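Local coordinates for putative pyridoxamine 5-phosphate-dependent dehydrase, Wbdk (Escherichia coli, PDB 2GMS), which removes the C3'-hydroxyl group from GDP-4-keto-6-deoxy-D-mannose with a coenzyme B6 cofactor, a step in making the O-antigen sugar L-colitose, at residues 189-194 with 300-305; 160-165 with 182-187; 273-278 with 373-378. All coordinates share one frame; numbering follows the deposited sequence.

Interaction 1: 189-194 with 300-305. With P0P ([4-(dihydroxymethyl)-5-hydroxy-6-methylpyridin-3-yl]methyl dihydrogen phosphate), chain D.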
loop_
_atom_site.group_PDB
_atom_site.type_symbol
_atom_site.label_atom_id
_atom_site.label_comp_id
_atom_site.label_asym_id
_atom_site.label_seq_id
_atom_site.Cartn_x
_atom_site.Cartn_y
_atom_site.Cartn_z
ATOM N N SER A 189 11.763 -9.512 11.121
ATOM C CA SER A 189 11.547 -10.250 12.342
ATOM C C SER A 189 10.316 -11.119 12.415
ATOM O O SER A 189 9.857 -11.448 13.490
ATOM C CB SER A 189 11.731 -9.425 13.598
ATOM O OG SER A 189 12.646 -10.144 14.399
ATOM N N HIS A 190 9.768 -11.507 11.288
ATOM C CA HIS A 190 8.646 -12.401 11.349
ATOM C C HIS A 190 9.226 -13.782 11.145
ATOM O O HIS A 190 10.439 -13.888 11.184
ATOM C CB HIS A 190 7.626 -12.016 10.271
ATOM C CG HIS A 190 6.825 -10.909 10.838
ATOM N ND1 HIS A 190 5.454 -11.025 11.073
ATOM C CD2 HIS A 190 7.250 -9.690 11.294
ATOM C CE1 HIS A 190 5.076 -9.871 11.622
ATOM N NE2 HIS A 190 6.131 -9.044 11.770
ATOM N N HIS A 191 8.420 -14.813 10.924
ATOM C CA HIS A 191 8.962 -16.153 10.685
ATOM C C HIS A 191 9.976 -16.164 9.530
ATOM O O HIS A 191 11.038 -16.796 9.576
ATOM C CB HIS A 191 7.842 -17.196 10.539
ATOM C CG HIS A 191 7.206 -17.447 11.877
ATOM N ND1 HIS A 191 6.195 -16.621 12.379
ATOM C CD2 HIS A 191 7.472 -18.417 12.804
ATOM C CE1 HIS A 191 5.879 -17.106 13.581
ATOM N NE2 HIS A 191 6.624 -18.174 13.860
ATOM N N ILE A 192 9.621 -15.421 8.474
ATOM C CA ILE A 192 10.444 -15.154 7.288
ATOM C C ILE A 192 10.431 -13.635 7.078
ATOM O O ILE A 192 9.509 -12.935 7.535
ATOM C CB ILE A 192 10.072 -15.914 6.017
ATOM C CG1 ILE A 192 8.719 -15.480 5.463
ATOM C CG2 ILE A 192 10.069 -17.400 6.298
ATOM C CD1 ILE A 192 8.427 -15.945 4.034
ATOM N N ALA A 193 11.443 -13.082 6.425
ATOM C CA ALA A 193 11.509 -11.637 6.241
ATOM C C ALA A 193 12.003 -11.250 4.866
ATOM O O ALA A 193 13.042 -11.735 4.412
ATOM C CB ALA A 193 12.439 -11.056 7.312
ATOM N N THR A 194 11.272 -10.347 4.227
ATOM C CA THR A 194 11.633 -9.892 2.887
ATOM C C THR A 194 11.731 -8.381 2.790
ATOM O O THR A 194 11.473 -7.800 1.731
ATOM C CB THR A 194 10.570 -10.404 1.898
ATOM O OG1 THR A 194 9.294 -9.900 2.255
ATOM C CG2 THR A 194 10.501 -11.932 1.955
ATOM N N GLU A 300 -0.114 -27.029 17.264
ATOM C CA GLU A 300 1.318 -26.820 17.260
ATOM C C GLU A 300 1.611 -25.379 16.930
ATOM O O GLU A 300 1.549 -24.979 15.766
ATOM C CB GLU A 300 1.994 -27.673 16.201
ATOM C CG GLU A 300 1.762 -29.155 16.471
ATOM C CD GLU A 300 2.696 -29.966 15.622
ATOM O OE1 GLU A 300 3.043 -29.638 14.495
ATOM O OE2 GLU A 300 3.088 -31.061 16.221
ATOM N N SER A 301 1.898 -24.609 17.962
ATOM C CA SER A 301 2.183 -23.212 17.761
ATOM C C SER A 301 3.524 -23.025 17.062
ATOM O O SER A 301 4.425 -23.860 17.146
ATOM C CB SER A 301 2.215 -22.539 19.122
ATOM O OG SER A 301 2.855 -21.265 19.043
ATOM N N SER A 302 3.653 -21.903 16.380
ATOM C CA SER A 302 4.884 -21.531 15.718
ATOM C C SER A 302 5.706 -20.551 16.599
ATOM O O SER A 302 6.718 -19.983 16.193
ATOM C CB SER A 302 4.683 -21.107 14.260
ATOM O OG SER A 302 3.973 -19.884 14.169
ATOM N N TRP A 303 5.256 -20.351 17.842
ATOM C CA TRP A 303 5.958 -19.538 18.838
ATOM C C TRP A 303 6.696 -18.308 18.312
ATOM O O TRP A 303 7.922 -18.229 18.289
ATOM C CB TRP A 303 6.920 -20.435 19.658
ATOM C CG TRP A 303 6.201 -21.576 20.329
ATOM C CD1 TRP A 303 6.081 -22.868 19.882
ATOM C CD2 TRP A 303 5.490 -21.508 21.577
ATOM N NE1 TRP A 303 5.349 -23.619 20.756
ATOM C CE2 TRP A 303 4.966 -22.806 21.817
ATOM C CE3 TRP A 303 5.230 -20.460 22.482
ATOM C CZ2 TRP A 303 4.199 -23.075 22.960
ATOM C CZ3 TRP A 303 4.474 -20.743 23.603
ATOM C CH2 TRP A 303 3.971 -22.035 23.840
ATOM N N PHE A 304 5.919 -17.329 17.915
ATOM C CA PHE A 304 6.445 -16.095 17.417
ATOM C C PHE A 304 7.293 -15.459 18.500
ATOM O O PHE A 304 8.364 -14.925 18.257
ATOM C CB PHE A 304 5.243 -15.207 17.097
ATOM C CG PHE A 304 5.635 -13.875 16.534
ATOM C CD1 PHE A 304 5.969 -13.763 15.188
ATOM C CD2 PHE A 304 5.671 -12.730 17.326
ATOM C CE1 PHE A 304 6.315 -12.532 14.636
ATOM C CE2 PHE A 304 6.041 -11.495 16.794
ATOM C CZ PHE A 304 6.348 -11.398 15.440
ATOM N N GLY A 305 6.815 -15.532 19.727
ATOM C CA GLY A 305 7.542 -14.979 20.851
ATOM C C GLY A 305 6.954 -15.566 22.127
ATOM O O GLY A 305 6.021 -16.384 22.060
HETATM O O3 P0P D . 0.901 -8.803 14.024
HETATM N N1 P0P D . -1.709 -8.262 11.674
HETATM C C2 P0P D . -1.081 -8.693 12.750
HETATM C C2A P0P D . -1.791 -9.552 13.768
HETATM C C3 P0P D . 0.232 -8.365 12.945
HETATM C C4 P0P D . 0.882 -7.578 11.996
HETATM C C4A P0P D . 2.345 -7.258 12.203
HETATM O O4A P0P D . 2.888 -8.152 13.142
HETATM O O4B P0P D . 2.510 -5.952 12.663
HETATM C C5 P0P D . 0.187 -7.052 10.883
HETATM C C6 P0P D . -1.109 -7.488 10.758
HETATM C C5A P0P D . 0.961 -6.382 9.984
HETATM O O4P P0P D . 1.832 -6.881 9.074
HETATM P P P0P D . 2.800 -5.766 8.461
HETATM O O1P P0P D . 3.604 -5.246 9.587
HETATM O O2P P0P D . 3.742 -6.569 7.426
HETATM O O3P P0P D . 2.013 -4.578 7.710
HETATM O O HOH W 1 9.580 -13.242 15.550
#
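His-191 and Phe-304 mark the closest approach of two irregular loops, with CA atoms 7.2 Å apart, so side chains and one water bridge the gap. That water donates to Ser-189 O and, weakly, to Phe-304 O. His-191 NE2 donates a hydrogen bond to Ser-302 O, 3.0 Å long and nearly straight at 170°; the carbonyl oxygen lies in the imidazole plane, whereas the nitrogen stands above the carbonyl plane. Ser-302 OG, which bonds to Met-166 O, sits close by. Phe-304 suits the centre because its flat ring serves two histidines. With CG anti to the backbone N (chi1 -179°), it sends its CE1 edge over one face of the His-190 ring, an edge-to-face pair with centroids 5.3 Å apart. At its own edge, in plane, lies His-191 CE1, 3.7 Å from Phe-304 CD1. His-190 is the probable proton donor/acceptor of the active site, and its CE1 comes 3.2 Å from O4A of the hydrated cofactor, which lies at the ring edge. ND1 bonds to Cys-163 O while Phe-304 covers one face, which probably limits the rotation of the imidazole and keeps its CE1-NE2 edge toward the cofactor's C4A group.

Interaction 2: 160-165 with 182-187. With P0P ([4-(dihydroxymethyl)-5-hydroxy-6-methylpyridin-3-yl]methyl dihydrogen phosphate), chain D.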
loop_
_atom_site.group_PDB
_atom_site.type_symbol
_atom_site.label_atom_id
_atom_site.label_comp_id
_atom_site.label_asym_id
_atom_site.label_seq_id
_atom_site.Cartn_x
_atom_site.Cartn_y
_atom_site.Cartn_z
ATOM N N GLU A 160 -8.899 -15.291 8.496
ATOM C CA GLU A 160 -7.736 -15.385 9.357
ATOM C C GLU A 160 -6.658 -14.347 9.110
ATOM O O GLU A 160 -6.169 -14.173 7.997
ATOM C CB GLU A 160 -6.993 -16.730 9.221
ATOM C CG GLU A 160 -7.701 -17.978 9.764
ATOM C CD GLU A 160 -6.849 -19.189 9.549
ATOM O OE1 GLU A 160 -5.903 -19.451 10.284
ATOM O OE2 GLU A 160 -7.182 -19.885 8.487
ATOM N N ASP A 161 -6.253 -13.692 10.188
ATOM C CA ASP A 161 -5.109 -12.816 10.130
ATOM C C ASP A 161 -4.025 -13.730 10.725
ATOM O O ASP A 161 -4.021 -13.996 11.935
ATOM C CB ASP A 161 -5.260 -11.521 10.953
ATOM C CG ASP A 161 -3.992 -10.711 11.016
ATOM O OD1 ASP A 161 -2.872 -11.209 10.878
ATOM O OD2 ASP A 161 -4.200 -9.419 11.242
ATOM N N ASN A 162 -3.155 -14.269 9.858
ATOM C CA ASN A 162 -2.095 -15.183 10.272
ATOM C C ASN A 162 -0.707 -14.532 10.227
ATOM O O ASN A 162 0.311 -15.224 10.069
ATOM C CB ASN A 162 -2.086 -16.461 9.395
ATOM C CG ASN A 162 -1.429 -17.631 10.105
ATOM O OD1 ASN A 162 -1.734 -17.859 11.274
ATOM N ND2 ASN A 162 -0.534 -18.357 9.423
ATOM N N CYS A 163 -0.695 -13.207 10.387
ATOM C CA CYS A 163 0.526 -12.419 10.365
ATOM C C CYS A 163 1.567 -12.763 11.424
ATOM O O CYS A 163 2.718 -12.394 11.269
ATOM C CB CYS A 163 0.275 -10.903 10.266
ATOM S SG CYS A 163 -0.441 -10.515 8.651
ATOM N N GLU A 164 1.193 -13.466 12.498
ATOM C CA GLU A 164 2.129 -13.856 13.560
ATOM C C GLU A 164 2.317 -15.359 13.691
ATOM O O GLU A 164 3.144 -15.818 14.488
ATOM C CB GLU A 164 1.654 -13.377 14.948
ATOM C CG GLU A 164 1.616 -11.831 15.046
ATOM C CD GLU A 164 0.984 -11.332 16.328
ATOM O OE1 GLU A 164 0.608 -12.076 17.221
ATOM O OE2 GLU A 164 0.867 -10.024 16.368
ATOM N N SER A 165 1.529 -16.122 12.934
ATOM C CA SER A 165 1.579 -17.552 13.080
ATOM C C SER A 165 1.936 -18.384 11.859
ATOM O O SER A 165 1.534 -19.547 11.715
ATOM C CB SER A 165 0.368 -18.054 13.855
ATOM O OG SER A 165 0.175 -17.270 15.029
ATOM N N GLY A 182 -6.632 -16.175 4.224
ATOM C CA GLY A 182 -5.715 -16.079 5.331
ATOM C C GLY A 182 -4.609 -15.065 5.000
ATOM O O GLY A 182 -4.107 -15.043 3.863
ATOM N N THR A 183 -4.198 -14.225 5.969
ATOM C CA THR A 183 -3.116 -13.282 5.677
ATOM C C THR A 183 -1.829 -13.628 6.439
ATOM O O THR A 183 -1.888 -14.199 7.535
ATOM C CB THR A 183 -3.488 -11.802 5.876
ATOM O OG1 THR A 183 -3.799 -11.669 7.235
ATOM C CG2 THR A 183 -4.679 -11.386 4.996
ATOM N N PHE A 184 -0.694 -13.251 5.842
ATOM C CA PHE A 184 0.647 -13.466 6.370
ATOM C C PHE A 184 1.499 -12.210 6.187
ATOM O O PHE A 184 1.232 -11.360 5.327
ATOM C CB PHE A 184 1.393 -14.618 5.652
ATOM C CG PHE A 184 0.724 -15.971 5.713
ATOM C CD1 PHE A 184 -0.445 -16.233 4.994
ATOM C CD2 PHE A 184 1.289 -17.007 6.457
ATOM C CE1 PHE A 184 -1.080 -17.477 5.045
ATOM C CE2 PHE A 184 0.690 -18.269 6.511
ATOM C CZ PHE A 184 -0.494 -18.493 5.801
ATOM N N SER A 185 2.547 -12.123 7.004
ATOM C CA SER A 185 3.457 -10.997 6.955
ATOM C C SER A 185 4.883 -11.507 6.890
ATOM O O SER A 185 5.236 -12.467 7.575
ATOM C CB SER A 185 3.261 -10.084 8.164
ATOM O OG SER A 185 4.352 -9.172 8.303
ATOM N N SER A 186 5.671 -10.856 6.038
ATOM C CA SER A 186 7.078 -11.160 5.886
ATOM C C SER A 186 7.920 -9.935 6.215
ATOM O O SER A 186 8.998 -9.680 5.682
ATOM C CB SER A 186 7.442 -11.790 4.563
ATOM O OG SER A 186 7.230 -10.851 3.531
ATOM N N PHE A 187 7.390 -9.143 7.127
ATOM C CA PHE A 187 8.121 -7.974 7.548
ATOM C C PHE A 187 9.295 -8.435 8.424
ATOM O O PHE A 187 9.315 -9.570 8.917
ATOM C CB PHE A 187 7.201 -7.078 8.397
ATOM C CG PHE A 187 7.914 -5.858 8.932
ATOM C CD1 PHE A 187 8.333 -4.853 8.064
ATOM C CD2 PHE A 187 8.162 -5.694 10.296
ATOM C CE1 PHE A 187 8.982 -3.715 8.543
ATOM C CE2 PHE A 187 8.808 -4.560 10.795
ATOM C CZ PHE A 187 9.234 -3.571 9.910
HETATM O O3 P0P D . 0.901 -8.803 14.024
HETATM N N1 P0P D . -1.709 -8.262 11.674
HETATM C C2 P0P D . -1.081 -8.693 12.750
HETATM C C2A P0P D . -1.791 -9.552 13.768
HETATM C C3 P0P D . 0.232 -8.365 12.945
HETATM C C4 P0P D . 0.882 -7.578 11.996
HETATM C C4A P0P D . 2.345 -7.258 12.203
HETATM O O4A P0P D . 2.888 -8.152 13.142
HETATM O O4B P0P D . 2.510 -5.952 12.663
HETATM C C5 P0P D . 0.187 -7.052 10.883
HETATM C C6 P0P D . -1.109 -7.488 10.758
HETATM C C5A P0P D . 0.961 -6.382 9.984
HETATM O O4P P0P D . 1.832 -6.881 9.074
HETATM P P P0P D . 2.800 -5.766 8.461
HETATM O O1P P0P D . 3.604 -5.246 9.587
HETATM O O2P P0P D . 3.742 -6.569 7.426
HETATM O O3P P0P D . 2.013 -4.578 7.710
#
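Backbone pairing joins Glu-160 to Gly-182 and Asp-161 to Thr-183 as neighbouring parallel strands, running only 9° apart. Thr-183 N donates to Glu-160 O at 2.8 Å, and Asn-162 N returns a weak, bent bond to Thr-183 O. Glu-160 O also receives a CA-H...O contact from Gly-182, its CA 3.3 Å from that oxygen.

Nonpolar contacts continue beyond the paired residues. Asn-162 CB lies over the centre of one face of the Phe-184 ring, and the two side chains point the same way with amide and ring planes almost perpendicular (88°). The amide's OD1 is held by Asn-136. Small Cys-163 fits between strand and cofactor: its SG rests 3.6 Å from Phe-184 C, while its CB meets both Ser-185 CB and the pyridine ring.

Such carboxyl ends of parallel strands form the cofactor site in the aspartate aminotransferase fold, to which this enzyme belongs. Here the characteristic aspartate partner of the pyridine nitrogen is Asp-161, with OD2 2.8 Å from P0P N1, a proximity that would favour a protonated ring.

Polar side chains set out the rest of the site. Asp-161 OD1 accepts from Cys-163 N in an Asx turn, and OD2 has hydrogen bonds with Thr-93 and Asn-62, so the carboxylate is held from several directions. The second of these, Asn-62, bonds Thr-183 OG1 too. The extended chain of Glu-164 brings OE2 to accept from P0P O3 at 2.6 Å, while Leu-138 N holds OE1. Ser-185 OG donates to phosphate oxygen O2P at 2.8 Å, turned away from its backbone N (chi1 166°), and accepts from Phe-187 N in an ST turn.

Interaction 3: 273-278 with 373-378. With MG (magnesium ion), chain C.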
loop_
_atom_site.group_PDB
_atom_site.type_symbol
_atom_site.label_atom_id
_atom_site.label_comp_id
_atom_site.label_asym_id
_atom_site.label_seq_id
_atom_site.Cartn_x
_atom_site.Cartn_y
_atom_site.Cartn_z
ATOM N N SER A 273 11.393 -25.406 13.407
ATOM C CA SER A 273 11.902 -26.434 14.265
ATOM C C SER A 273 12.724 -25.824 15.404
ATOM O O SER A 273 12.560 -26.216 16.553
ATOM C CB SER A 273 12.693 -27.450 13.456
ATOM O OG SER A 273 13.280 -28.382 14.331
ATOM N N VAL A 274 13.595 -24.865 15.102
ATOM C CA VAL A 274 14.398 -24.265 16.134
ATOM C C VAL A 274 13.550 -23.509 17.170
ATOM O O VAL A 274 13.779 -23.602 18.377
ATOM C CB VAL A 274 15.527 -23.422 15.554
ATOM C CG1 VAL A 274 16.182 -22.551 16.627
ATOM C CG2 VAL A 274 16.586 -24.341 14.978
ATOM N N ARG A 275 12.564 -22.753 16.677
ATOM C CA ARG A 275 11.634 -21.989 17.533
ATOM C C ARG A 275 10.835 -22.898 18.477
ATOM O O ARG A 275 10.574 -22.552 19.630
ATOM C CB ARG A 275 10.617 -21.156 16.751
ATOM C CG ARG A 275 11.197 -19.922 16.072
ATOM C CD ARG A 275 10.204 -19.262 15.115
ATOM N NE ARG A 275 10.672 -17.978 14.574
ATOM C CZ ARG A 275 10.418 -16.836 15.177
ATOM N NH1 ARG A 275 9.704 -16.805 16.312
ATOM N NH2 ARG A 275 10.869 -15.719 14.603
ATOM N N ARG A 276 10.452 -24.073 17.969
ATOM C CA ARG A 276 9.699 -25.035 18.757
ATOM C C ARG A 276 10.581 -25.701 19.819
ATOM O O ARG A 276 10.123 -26.039 20.907
ATOM C CB ARG A 276 8.932 -26.014 17.873
ATOM C CG ARG A 276 7.790 -25.296 17.141
ATOM C CD ARG A 276 6.795 -26.216 16.441
ATOM N NE ARG A 276 6.393 -27.383 17.246
ATOM C CZ ARG A 276 5.389 -27.446 18.139
ATOM N NH1 ARG A 276 4.596 -26.416 18.441
ATOM N NH2 ARG A 276 5.173 -28.596 18.771
ATOM N N LYS A 277 11.866 -25.860 19.493
ATOM C CA LYS A 277 12.782 -26.453 20.410
ATOM C C LYS A 277 13.122 -25.443 21.500
ATOM O O LYS A 277 13.316 -25.787 22.663
ATOM C CB LYS A 277 13.963 -27.065 19.702
ATOM C CG LYS A 277 13.642 -28.369 18.959
ATOM C CD LYS A 277 14.922 -28.859 18.293
ATOM C CE LYS A 277 14.754 -29.926 17.237
ATOM N NZ LYS A 277 14.346 -31.203 17.807
ATOM N N ASN A 278 13.098 -24.166 21.144
ATOM C CA ASN A 278 13.322 -23.141 22.151
ATOM C C ASN A 278 12.119 -23.111 23.084
ATOM O O ASN A 278 12.232 -22.997 24.304
ATOM C CB ASN A 278 13.463 -21.736 21.538
ATOM C CG ASN A 278 14.825 -21.444 20.936
ATOM O OD1 ASN A 278 15.853 -22.057 21.283
ATOM N ND2 ASN A 278 14.842 -20.511 19.992
ATOM N N ASN A 373 11.471 -14.811 20.573
ATOM C CA ASN A 373 11.783 -16.186 20.190
ATOM C C ASN A 373 12.418 -15.996 18.824
ATOM O O ASN A 373 12.030 -15.070 18.125
ATOM C CB ASN A 373 10.629 -17.229 20.210
ATOM C CG ASN A 373 11.129 -18.660 20.108
ATOM O OD1 ASN A 373 12.315 -18.910 20.374
ATOM N ND2 ASN A 373 10.237 -19.595 19.737
ATOM N N HIS A 374 13.432 -16.784 18.498
ATOM C CA HIS A 374 14.147 -16.632 17.250
ATOM C C HIS A 374 14.433 -17.983 16.645
ATOM O O HIS A 374 14.317 -18.985 17.326
ATOM C CB HIS A 374 15.513 -15.922 17.465
ATOM C CG HIS A 374 15.489 -14.731 18.360
ATOM N ND1 HIS A 374 14.762 -13.602 18.035
ATOM C CD2 HIS A 374 16.095 -14.507 19.553
ATOM C CE1 HIS A 374 14.898 -12.740 19.035
ATOM N NE2 HIS A 374 15.698 -13.247 19.961
ATOM N N GLN A 375 14.883 -17.973 15.392
ATOM C CA GLN A 375 15.232 -19.168 14.642
ATOM C C GLN A 375 16.643 -19.676 14.949
ATOM O O GLN A 375 17.229 -20.448 14.186
ATOM C CB GLN A 375 15.061 -18.931 13.129
ATOM C CG GLN A 375 16.148 -18.028 12.554
ATOM C CD GLN A 375 15.983 -16.624 13.048
ATOM O OE1 GLN A 375 14.864 -16.187 13.367
ATOM N NE2 GLN A 375 17.106 -15.916 13.093
ATOM N N ILE A 376 17.167 -19.253 16.100
ATOM C CA ILE A 376 18.487 -19.598 16.631
ATOM C C ILE A 376 18.307 -20.129 18.054
ATOM O O ILE A 376 17.466 -19.634 18.790
ATOM C CB ILE A 376 19.238 -18.263 16.654
ATOM C CG1 ILE A 376 20.186 -18.099 15.491
ATOM C CG2 ILE A 376 19.810 -17.806 17.996
ATOM C CD1 ILE A 376 20.129 -16.691 14.906
ATOM N N GLU A 377 19.060 -21.131 18.483
ATOM C CA GLU A 377 18.855 -21.647 19.830
ATOM C C GLU A 377 19.092 -20.572 20.876
ATOM O O GLU A 377 20.017 -19.764 20.755
ATOM C CB GLU A 377 19.608 -22.940 20.112
ATOM C CG GLU A 377 21.140 -22.734 20.211
ATOM C CD GLU A 377 21.636 -22.326 21.581
ATOM O OE1 GLU A 377 20.964 -22.342 22.617
ATOM O OE2 GLU A 377 22.882 -21.919 21.513
ATOM N N LEU A 378 18.237 -20.574 21.884
ATOM C CA LEU A 378 18.281 -19.572 22.932
ATOM C C LEU A 378 18.431 -20.208 24.306
ATOM O O LEU A 378 17.988 -19.643 25.305
ATOM C CB LEU A 378 16.958 -18.732 22.902
ATOM C CG LEU A 378 16.790 -17.778 21.716
ATOM C CD1 LEU A 378 15.372 -17.224 21.657
ATOM C CD2 LEU A 378 17.745 -16.612 21.906
HETATM MG MG MG C . 23.897 -20.657 22.885
HETATM O O HOH W 2 12.000 -12.873 15.889
#
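Val-274 turns its branched side chain toward the 373-378 loop, and CG1 packs 3.4 Å from Gln-375 C, a compact apolar surface laid against bare peptide backbone. One residue on, Arg-275 offers both backbone and side chain. Its O accepts from Asn-373 ND2 at 3.0 Å, with the oxygen in the amide plane. Its chain, extended from CG to NE, carries the guanidinium past the loop so that His-374 CA lies over the centre of one face; NH1 reaches on to Trp-303 O and Phe-304 O. Asn-278 uses both ends of its amide, which is why asparagine serves here. ND2 donates to Asn-373 OD1 at 3.0 Å and to Ile-376 O at 3.0 Å, the latter nearly straight at 173°, while OD1 accepts from Leu-378 N at 2.9 Å. One side chain thus ties three points of the loop, and the two asparagine amide planes stand 58° apart. Beyond the turn, Glu-377 binds magnesium through OE2 at 2.1 Å and accepts from Phe-379 N through OE1. Outside the cofactor pocket, the contact fastens the connection between strand 368-372 and helix 379-388 onto one side of the long helix 255-286, with Leu-378 as the N-cap residue of helix 379-388.

Overall arrangement
Interaction 2 lies about 2 Å from the centre of the chain, at strands 157-161 and 181-185 of the large mixed sheet. Interaction 1, about 9 Å away between centres, follows it along the chain and touches the same P0P; Glu-164 O packs against both His-191 and Phe-304. Interaction 3 is about 10 Å from interaction 1 and 19 Å from interaction 2, centre to centre, with no touch to the latter. Its segments alternate in sequence with those of interaction 1, and Arg-276 NH1 bonds to Ser-301 O. The three thus form a path linking the sheet and cofactor site, through the loop of His-190, to helix 255-286.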